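Local coordinates for protein MNMC2 (Aquifex aeolicus, PDB 3VYW) that binds S-adenosylmethionine and acts as a tRNA methyltransferase in modification of the wobble uridine, without the oxidase domain usually fused to it, at residues A[151-154]-A[155-159]; A[209-212]-A[213-217]; A[226-229]-A[230-233]. One frame throughout, in Å; residues are numbered along the deposited sequence.

Contact 1: A[151-154]-A[155-159]; sequences HEFL and LERVP
Arg-157 lays its guanidinium flat on the ring of Phe-153, an i to i+4 cation-pi stack on the last turn of helix 148-157 in the Rossmann-like methyltransferase fold. The two planes are only 15° apart, and CZ of Arg-157 stands 3.5 Å from the centroid of the Phe-153 ring, displaced toward its CE1 rim. The aromatic side chain has CG anti to its own N (chi1 166°) and beside the carbonyl carbon of Phe-153, which puts the ring near the group that arrives from Arg-157; the arginine bends at chi2, and its CD methylene also rests over the ring as a CH-pi contact. Arginine suits the helix end because it can stack and donate at once: NH1 of Arg-157 gives a hydrogen bond of 2.7 Å to O of Phe-153, a carbonyl of the last turn. The same NH1 makes a salt bridge with OE1 of Glu-156, and Tyr-161 is a second cation-pi partner of the guanidinium.

Two residues earlier along the helix, Leu-155 sets CD1 over the centre of the His-151 imidazole in a CH-pi contact, 3.9 Å from the ring centroid. Histidine fits this buried place because both ring nitrogens have partners: NE2 bonds O of Leu-107, an S-adenosylmethionine-binding residue, and ND1 bonds N of Leu-143 weakly. The backbone joins the same two residues, N of Leu-155 donating to O of His-151 at 3.0 Å.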
ATOM      1  N   HIS A 151     -13.681  12.145  10.455  1.00 35.34           N
ATOM      2  CA  HIS A 151     -13.381  10.769  10.676  1.00 36.62           C
ATOM      3  C   HIS A 151     -14.516   9.937  11.189  1.00 35.13           C
ATOM      4  O   HIS A 151     -14.726   8.830  10.747  1.00 32.98           O
ATOM      5  CB  HIS A 151     -12.186  10.659  11.580  1.00 35.52           C
ATOM      6  CG  HIS A 151     -11.550   9.317  11.558  1.00 36.20           C
ATOM      7  ND1 HIS A 151     -10.979   8.783  12.611  1.00 33.88           N
ATOM      8  CD2 HIS A 151     -11.437   8.403  10.558  1.00 32.77           C
ATOM      9  CE1 HIS A 151     -10.515   7.600  12.301  1.00 31.01           C
ATOM     10  NE2 HIS A 151     -10.800   7.367  11.045  1.00 29.19           N
ATOM     11  N   GLU A 152     -15.239  10.462  12.156  1.00 36.25           N
ATOM     12  CA  GLU A 152     -16.399   9.823  12.711  1.00 38.57           C
ATOM     13  C   GLU A 152     -17.471   9.689  11.688  1.00 37.21           C
ATOM     14  O   GLU A 152     -18.176   8.737  11.656  1.00 38.53           O
ATOM     15  CB  GLU A 152     -16.902  10.555  13.940  1.00 45.33           C
ATOM     16  CG  GLU A 152     -16.013  10.346  15.145  1.00 60.91           C
ATOM     17  CD  GLU A 152     -16.557  10.952  16.398  1.00 68.27           C
ATOM     18  OE1 GLU A 152     -15.826  11.678  17.085  1.00 70.53           O
ATOM     19  OE2 GLU A 152     -17.714  10.673  16.699  1.00 74.28           O
ATOM     20  N   PHE A 153     -17.577  10.670  10.833  1.00 36.37           N
ATOM     21  CA  PHE A 153     -18.521  10.636   9.764  1.00 35.86           C
ATOM     22  C   PHE A 153     -18.266   9.508   8.800  1.00 34.77           C
ATOM     23  O   PHE A 153     -19.176   8.868   8.374  1.00 37.65           O
ATOM     24  CB  PHE A 153     -18.478  11.984   9.084  1.00 36.38           C
ATOM     25  CG  PHE A 153     -19.147  12.050   7.761  1.00 44.47           C
ATOM     26  CD1 PHE A 153     -20.357  12.630   7.643  1.00 46.83           C
ATOM     27  CD2 PHE A 153     -18.524  11.616   6.633  1.00 41.81           C
ATOM     28  CE1 PHE A 153     -20.961  12.735   6.433  1.00 44.85           C
ATOM     29  CE2 PHE A 153     -19.122  11.703   5.425  1.00 44.31           C
ATOM     30  CZ  PHE A 153     -20.338  12.275   5.320  1.00 45.15           C
ATOM     31  N   LEU A 154     -17.019   9.284   8.437  1.00 33.16           N
ATOM     32  CA  LEU A 154     -16.644   8.169   7.611  1.00 31.98           C
ATOM     33  C   LEU A 154     -16.873   6.840   8.263  1.00 33.59           C
ATOM     34  O   LEU A 154     -17.297   5.923   7.657  1.00 35.83           O
ATOM     35  CB  LEU A 154     -15.192   8.280   7.209  1.00 30.49           C
ATOM     36  CG  LEU A 154     -14.620   7.157   6.372  1.00 29.52           C
ATOM     37  CD1 LEU A 154     -15.217   7.190   5.004  1.00 26.49           C
ATOM     38  CD2 LEU A 154     -13.139   7.310   6.263  1.00 27.30           C
ATOM     39  N   LEU A 155     -16.555   6.740   9.520  1.00 34.79           N
ATOM     40  CA  LEU A 155     -16.710   5.500  10.221  1.00 36.81           C
ATOM     41  C   LEU A 155     -18.151   5.060  10.328  1.00 38.68           C
ATOM     42  O   LEU A 155     -18.437   3.908  10.266  1.00 39.82           O
ATOM     43  CB  LEU A 155     -16.006   5.542  11.563  1.00 36.58           C
ATOM     44  CG  LEU A 155     -14.495   5.633  11.485  1.00 32.01           C
ATOM     45  CD1 LEU A 155     -13.934   5.992  12.818  1.00 30.44           C
ATOM     46  CD2 LEU A 155     -13.929   4.333  11.012  1.00 33.97           C
ATOM     47  N   GLU A 156     -19.047   6.010  10.464  1.00 36.86           N
ATOM     48  CA  GLU A 156     -20.447   5.763  10.573  1.00 39.76           C
ATOM     49  C   GLU A 156     -20.920   5.087   9.327  1.00 41.83           C
ATOM     50  O   GLU A 156     -21.792   4.283   9.371  1.00 43.94           O
ATOM     51  CB  GLU A 156     -21.204   7.065  10.760  1.00 45.15           C
ATOM     52  CG  GLU A 156     -21.356   7.496  12.195  1.00 52.78           C
ATOM     53  CD  GLU A 156     -21.587   8.977  12.377  1.00 60.46           C
ATOM     54  OE1 GLU A 156     -21.914   9.652  11.413  1.00 52.30           O
ATOM     55  OE2 GLU A 156     -21.468   9.455  13.505  1.00 58.39           O
ATOM     56  N   ARG A 157     -20.347   5.449   8.207  1.00 44.28           N
ATOM     57  CA  ARG A 157     -20.765   4.962   6.923  1.00 42.40           C
ATOM     58  C   ARG A 157     -20.115   3.688   6.453  1.00 45.11           C
ATOM     59  O   ARG A 157     -20.483   3.164   5.466  1.00 43.33           O
ATOM     60  CB  ARG A 157     -20.542   6.045   5.905  1.00 41.87           C
ATOM     61  CG  ARG A 157     -21.581   7.117   5.984  1.00 42.63           C
ATOM     62  CD  ARG A 157     -21.055   8.506   5.839  1.00 41.89           C
ATOM     63  NE  ARG A 157     -22.118   9.456   6.040  1.00 38.60           N
ATOM     64  CZ  ARG A 157     -22.404   9.994   7.197  1.00 37.53           C
ATOM     65  NH1 ARG A 157     -21.710   9.671   8.238  1.00 38.73           N
ATOM     66  NH2 ARG A 157     -23.374  10.843   7.312  1.00 37.66           N
ATOM     67  N   VAL A 158     -19.062   3.256   7.134  1.00 43.95           N
ATOM     68  CA  VAL A 158     -18.506   1.988   6.763  1.00 42.98           C
ATOM     69  C   VAL A 158     -19.548   0.878   6.945  1.00 42.13           C
ATOM     70  O   VAL A 158     -20.141   0.985   7.961  1.00 48.73           O
ATOM     71  CB  VAL A 158     -17.218   1.749   7.536  1.00 43.06           C
ATOM     72  CG1 VAL A 158     -16.720   0.349   7.362  1.00 38.73           C
ATOM     73  CG2 VAL A 158     -16.184   2.740   7.091  1.00 40.62           C
ATOM     74  N   PRO A 159     -19.586  -0.199   6.204  1.00 45.15           N
ATOM     75  CA  PRO A 159     -18.736  -0.430   5.049  1.00 49.14           C
ATOM     76  C   PRO A 159     -19.353  -0.136   3.709  1.00 46.55           C
ATOM     77  O   PRO A 159     -18.675  -0.126   2.730  1.00 52.75           O
ATOM     78  CB  PRO A 159     -18.457  -1.926   5.128  1.00 43.91           C
ATOM     79  CG  PRO A 159     -19.384  -2.457   6.110  1.00 41.10           C
ATOM     80  CD  PRO A 159     -19.637  -1.364   7.063  1.00 42.80           C
TER

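Contact 2: A[209-212]-A[213-217]; sequences LSLI and KERID
N of Lys-213 bonds O of Leu-209 at 2.9 Å near the C-terminal turn of helix 206-213, and a type I beta turn from Lys-213 to Ile-216 leads the chain out of the helix. In that turn Arg-215 and Glu-214 join in a salt bridge, NH2 of Arg-215 lying 3.1 Å from OE2 of Glu-214. The carboxylate oxygen sits at the edge of the guanidinium, in its plane, and is approached nearly along its C-O axis. Bends at chi2 and chi3 fold the arginine back over the last turn, where NE of Arg-215 makes a weak hydrogen bond of 3.2 Å to O of Leu-211. A long, multiply donating side chain suits this spot, since it serves a carboxylate and a helix-end carbonyl together. A methionine in its place would probably leave the carboxylate of Glu-214 without its ionic mate and O of Leu-211 without this donor.

Beside the salt bridge, Leu-211 runs alongside Glu-214 and points the same way, its CD2 4.1 Å from OE1 of Glu-214. Ile-212 and Ile-216, branched and apolar, pack on Val-190 of strand 187-192, and Ile-212 also reaches strand 97-103; backbone hydrogen bonds of Arg-215 and Asp-217 with Ala-187 tie the short strand 216-217 to the start of strand 187-192, before strand 220-224 follows.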
ATOM      1  N   LEU A 209      -0.427  -5.125  -9.101  1.00 33.58           N
ATOM      2  CA  LEU A 209      -0.289  -3.782  -9.578  1.00 33.83           C
ATOM      3  C   LEU A 209      -0.947  -3.629 -10.936  1.00 36.96           C
ATOM      4  O   LEU A 209      -1.451  -2.602 -11.261  1.00 39.22           O
ATOM      5  CB  LEU A 209       1.172  -3.398  -9.643  1.00 27.18           C
ATOM      6  CG  LEU A 209       1.781  -2.480  -8.608  1.00 29.02           C
ATOM      7  CD1 LEU A 209       0.775  -1.857  -7.689  1.00 25.80           C
ATOM      8  CD2 LEU A 209       2.886  -3.138  -7.837  1.00 25.02           C
ATOM      9  N   SER A 210      -0.891  -4.670 -11.731  1.00 38.63           N
ATOM     10  CA  SER A 210      -1.500  -4.731 -13.024  1.00 38.86           C
ATOM     11  C   SER A 210      -2.990  -4.630 -12.930  1.00 41.51           C
ATOM     12  O   SER A 210      -3.618  -4.011 -13.749  1.00 45.91           O
ATOM     13  CB  SER A 210      -1.144  -6.056 -13.672  1.00 36.93           C
ATOM     14  OG  SER A 210      -1.140  -5.973 -15.060  1.00 41.64           O
ATOM     15  N   LEU A 211      -3.558  -5.301 -11.955  1.00 40.37           N
ATOM     16  CA  LEU A 211      -4.965  -5.208 -11.718  1.00 40.24           C
ATOM     17  C   LEU A 211      -5.349  -3.824 -11.286  1.00 41.52           C
ATOM     18  O   LEU A 211      -6.387  -3.354 -11.594  1.00 44.46           O
ATOM     19  CB  LEU A 211      -5.415  -6.250 -10.731  1.00 37.95           C
ATOM     20  CG  LEU A 211      -5.181  -7.678 -11.147  1.00 39.81           C
ATOM     21  CD1 LEU A 211      -5.431  -8.552  -9.961  1.00 39.76           C
ATOM     22  CD2 LEU A 211      -6.101  -8.084 -12.258  1.00 34.62           C
ATOM     23  N   ILE A 212      -4.492  -3.196 -10.526  1.00 42.96           N
ATOM     24  CA  ILE A 212      -4.677  -1.840 -10.109  1.00 39.54           C
ATOM     25  C   ILE A 212      -4.641  -0.927 -11.273  1.00 38.59           C
ATOM     26  O   ILE A 212      -5.281   0.053 -11.267  1.00 42.41           O
ATOM     27  CB  ILE A 212      -3.623  -1.394  -9.104  1.00 35.63           C
ATOM     28  CG1 ILE A 212      -3.808  -2.119  -7.800  1.00 36.84           C
ATOM     29  CG2 ILE A 212      -3.726   0.087  -8.854  1.00 31.95           C
ATOM     30  CD1 ILE A 212      -4.529  -1.298  -6.777  1.00 36.74           C
ATOM     31  N   LYS A 213      -3.819  -1.246 -12.243  1.00 41.60           N
ATOM     32  CA  LYS A 213      -3.614  -0.427 -13.415  1.00 43.31           C
ATOM     33  C   LYS A 213      -4.870  -0.305 -14.242  1.00 41.75           C
ATOM     34  O   LYS A 213      -5.157   0.714 -14.772  1.00 39.03           O
ATOM     35  CB  LYS A 213      -2.489  -1.006 -14.247  1.00 40.61           C
ATOM     36  CG  LYS A 213      -1.888  -0.066 -15.261  1.00 48.39           C
ATOM     37  CD  LYS A 213      -1.673  -0.745 -16.591  1.00 43.33           C
ATOM     38  CE  LYS A 213      -0.865   0.118 -17.511  1.00 42.16           C
ATOM     39  NZ  LYS A 213      -0.080  -0.670 -18.481  1.00 40.71           N
ATOM     40  N   GLU A 214      -5.613  -1.383 -14.327  1.00 39.59           N
ATOM     41  CA  GLU A 214      -6.802  -1.424 -15.101  1.00 41.36           C
ATOM     42  C   GLU A 214      -7.801  -0.479 -14.510  1.00 43.26           C
ATOM     43  O   GLU A 214      -8.745  -0.100 -15.132  1.00 48.09           O
ATOM     44  CB  GLU A 214      -7.363  -2.822 -15.125  1.00 47.44           C
ATOM     45  CG  GLU A 214      -6.607  -3.784 -15.986  1.00 51.50           C
ATOM     46  CD  GLU A 214      -6.869  -5.207 -15.583  1.00 69.61           C
ATOM     47  OE1 GLU A 214      -6.056  -6.094 -15.883  1.00 74.34           O
ATOM     48  OE2 GLU A 214      -7.900  -5.450 -14.960  1.00 74.69           O
ATOM     49  N   ARG A 215      -7.584  -0.109 -13.276  1.00 42.25           N
ATOM     50  CA  ARG A 215      -8.557   0.626 -12.540  1.00 34.05           C
ATOM     51  C   ARG A 215      -8.184   2.045 -12.269  1.00 36.01           C
ATOM     52  O   ARG A 215      -8.753   2.676 -11.437  1.00 35.62           O
ATOM     53  CB  ARG A 215      -8.882  -0.117 -11.279  1.00 39.65           C
ATOM     54  CG  ARG A 215     -10.114  -0.962 -11.422  1.00 45.85           C
ATOM     55  CD  ARG A 215     -10.037  -2.279 -10.709  1.00 47.04           C
ATOM     56  NE  ARG A 215      -9.590  -3.313 -11.590  1.00 54.97           N
ATOM     57  CZ  ARG A 215     -10.122  -4.505 -11.640  1.00 53.38           C
ATOM     58  NH1 ARG A 215     -11.132  -4.791 -10.873  1.00 62.45           N
ATOM     59  NH2 ARG A 215      -9.652  -5.396 -12.462  1.00 55.24           N
ATOM     60  N   ILE A 216      -7.219   2.554 -12.994  1.00 40.18           N
ATOM     61  CA  ILE A 216      -6.789   3.910 -12.781  1.00 38.60           C
ATOM     62  C   ILE A 216      -6.909   4.735 -14.026  1.00 47.90           C
ATOM     63  O   ILE A 216      -6.587   4.294 -15.096  1.00 52.18           O
ATOM     64  CB  ILE A 216      -5.376   3.992 -12.207  1.00 33.40           C
ATOM     65  CG1 ILE A 216      -5.036   5.415 -11.819  1.00 32.08           C
ATOM     66  CG2 ILE A 216      -4.375   3.488 -13.184  1.00 33.23           C
ATOM     67  CD1 ILE A 216      -3.707   5.570 -11.164  1.00 28.64           C
ATOM     68  N   ASP A 217      -7.387   5.950 -13.862  1.00 49.20           N
ATOM     69  CA  ASP A 217      -7.527   6.855 -14.954  1.00 51.01           C
ATOM     70  C   ASP A 217      -6.149   7.153 -15.389  1.00 49.06           C
ATOM     71  O   ASP A 217      -5.273   7.152 -14.591  1.00 52.15           O
ATOM     72  CB  ASP A 217      -8.192   8.133 -14.487  1.00 52.18           C
ATOM     73  CG  ASP A 217      -8.457   9.072 -15.600  1.00 58.74           C
ATOM     74  OD1 ASP A 217      -7.997  10.217 -15.549  1.00 58.35           O
ATOM     75  OD2 ASP A 217      -9.140   8.665 -16.540  1.00 62.94           O
TER

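Contact 3: A[226-229]-A[230-233]; sequences SSSL and SVRK
The chain passes from a turning loop into helix 229-237 at Ser-228, and the first helical bonds follow at once: N of Arg-232 to O of Ser-228 at 2.9 Å, nearly straight at 167°, and N of Lys-233 to O of Leu-229 at 3.0 Å. Ser-228 is the N-cap. Its OG stands opposite the backbone N about the first side-chain bond (chi1 159°) and accepts from N of Val-231 at 3.1 Å, satisfying an amide that has no preceding turn to bond. A short hydroxyl-bearing side chain can reach the amide of the third residue on. The same OG lies against CG2 of Val-231, whose branched side chain packs beside the cap and touches Trp-204 beyond it.

Ahead of the cap, OG of Ser-226 accepts from N of Ser-228 at 3.1 Å, forming an ST turn. The turn and cap together bring the chain from strand 220-224 of the central methyltransferase sheet into the helix that follows it.

Arg-232 stretches out from CG to NE and runs back past the cap, where CB of Ser-227 lies 3.7 Å above the guanidinium plane, over its centre. A small residue suits this place because it allows the flat group to come close. The charged end has further partners: NH1 forms a salt bridge with Glu-270, and NE bonds the hydroxyl of Thr-255. Ser-227 in turn bonds O of Lys-253 through its OG, while OG of Ser-230 bonds O of Val-281.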
ATOM      1  N   SER A 226       5.801   4.289   0.315  1.00 25.81           N
ATOM      2  CA  SER A 226       6.911   3.436  -0.047  1.00 26.81           C
ATOM      3  C   SER A 226       7.758   3.872  -1.233  1.00 28.88           C
ATOM      4  O   SER A 226       7.265   4.366  -2.182  1.00 27.74           O
ATOM      5  CB  SER A 226       6.390   2.023  -0.232  1.00 24.56           C
ATOM      6  OG  SER A 226       7.263   1.189  -0.901  1.00 20.46           O
ATOM      7  N   SER A 227       9.056   3.676  -1.124  1.00 25.11           N
ATOM      8  CA  SER A 227       9.954   3.865  -2.215  1.00 27.71           C
ATOM      9  C   SER A 227      10.672   2.600  -2.535  1.00 26.92           C
ATOM     10  O   SER A 227      11.771   2.637  -2.946  1.00 29.03           O
ATOM     11  CB  SER A 227      10.939   4.970  -1.933  1.00 25.72           C
ATOM     12  OG  SER A 227      11.243   5.021  -0.587  1.00 33.93           O
ATOM     13  N   SER A 228      10.031   1.474  -2.358  1.00 25.95           N
ATOM     14  CA  SER A 228      10.650   0.194  -2.599  1.00 26.61           C
ATOM     15  C   SER A 228      11.140   0.043  -4.017  1.00 28.28           C
ATOM     16  O   SER A 228      10.460   0.322  -4.940  1.00 28.19           O
ATOM     17  CB  SER A 228       9.632  -0.890  -2.324  1.00 26.96           C
ATOM     18  OG  SER A 228       9.915  -2.101  -2.937  1.00 28.11           O
ATOM     19  N   LEU A 229      12.342  -0.436  -4.171  1.00 25.39           N
ATOM     20  CA  LEU A 229      12.908  -0.619  -5.457  1.00 25.50           C
ATOM     21  C   LEU A 229      12.135  -1.603  -6.257  1.00 26.33           C
ATOM     22  O   LEU A 229      11.953  -1.448  -7.411  1.00 27.55           O
ATOM     23  CB  LEU A 229      14.329  -1.090  -5.316  1.00 24.21           C
ATOM     24  CG  LEU A 229      15.297  -0.041  -4.857  1.00 24.00           C
ATOM     25  CD1 LEU A 229      16.669  -0.604  -4.759  1.00 23.14           C
ATOM     26  CD2 LEU A 229      15.303   1.085  -5.825  1.00 25.19           C
ATOM     27  N   SER A 230      11.694  -2.645  -5.607  1.00 30.11           N
ATOM     28  CA  SER A 230      10.904  -3.645  -6.246  1.00 29.37           C
ATOM     29  C   SER A 230       9.590  -3.091  -6.732  1.00 26.48           C
ATOM     30  O   SER A 230       9.192  -3.341  -7.823  1.00 25.50           O
ATOM     31  CB  SER A 230      10.695  -4.795  -5.291  1.00 30.35           C
ATOM     32  OG  SER A 230       9.857  -5.779  -5.809  1.00 34.67           O
ATOM     33  N   VAL A 231       8.943  -2.308  -5.921  1.00 25.02           N
ATOM     34  CA  VAL A 231       7.738  -1.675  -6.332  1.00 26.90           C
ATOM     35  C   VAL A 231       7.923  -0.702  -7.476  1.00 29.40           C
ATOM     36  O   VAL A 231       7.177  -0.697  -8.383  1.00 29.56           O
ATOM     37  CB  VAL A 231       7.091  -0.958  -5.157  1.00 27.42           C
ATOM     38  CG1 VAL A 231       5.773  -0.368  -5.570  1.00 26.99           C
ATOM     39  CG2 VAL A 231       6.888  -1.912  -4.030  1.00 24.41           C
ATOM     40  N   ARG A 232       8.937   0.116  -7.433  1.00 27.93           N
ATOM     41  CA  ARG A 232       9.175   1.037  -8.505  1.00 32.41           C
ATOM     42  C   ARG A 232       9.488   0.389  -9.825  1.00 30.00           C
ATOM     43  O   ARG A 232       9.101   0.869 -10.849  1.00 32.70           O
ATOM     44  CB  ARG A 232      10.267   1.996  -8.138  1.00 29.08           C
ATOM     45  CG  ARG A 232       9.882   2.912  -7.043  1.00 25.92           C
ATOM     46  CD  ARG A 232      10.967   3.877  -6.752  1.00 29.70           C
ATOM     47  NE  ARG A 232      10.390   5.023  -6.123  1.00 34.01           N
ATOM     48  CZ  ARG A 232      11.086   6.018  -5.633  1.00 38.39           C
ATOM     49  NH1 ARG A 232      12.379   5.976  -5.686  1.00 40.57           N
ATOM     50  NH2 ARG A 232      10.494   7.030  -5.070  1.00 36.25           N
ATOM     51  N   LYS A 233      10.238  -0.682  -9.784  1.00 27.47           N
ATOM     52  CA  LYS A 233      10.577  -1.416 -10.951  1.00 31.36           C
ATOM     53  C   LYS A 233       9.361  -2.035 -11.571  1.00 31.40           C
ATOM     54  O   LYS A 233       9.265  -2.112 -12.729  1.00 34.77           O
ATOM     55  CB  LYS A 233      11.674  -2.421 -10.650  1.00 35.71           C
ATOM     56  CG  LYS A 233      11.975  -3.422 -11.732  1.00 41.16           C
ATOM     57  CD  LYS A 233      13.236  -3.079 -12.475  1.00 43.27           C
ATOM     58  CE  LYS A 233      13.694  -4.222 -13.334  1.00 40.64           C
ATOM     59  NZ  LYS A 233      14.856  -4.900 -12.758  1.00 35.33           N
TER

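How the contacts relate
From the N terminus the three contacts come in series, each local to a few consecutive residues, so none encloses or crosses another. Contact 1 lies at the end of helix 148-157, whose side chains meet helix 109-121 and strand 166-172, and through His-151 it borders the S-adenosylmethionine pocket. Contact 2 ends helix 206-213 beside strands 97-103 and 187-192. After strand 220-224, contact 3 starts helix 229-237, tied to helix 268-276. Contacts 2 and 3 are neighbours, about 5 Å apart at their nearest atoms, whereas contacts 1 and 3 lie on opposite sides of the chain's centre, their own centres about 32 Å apart.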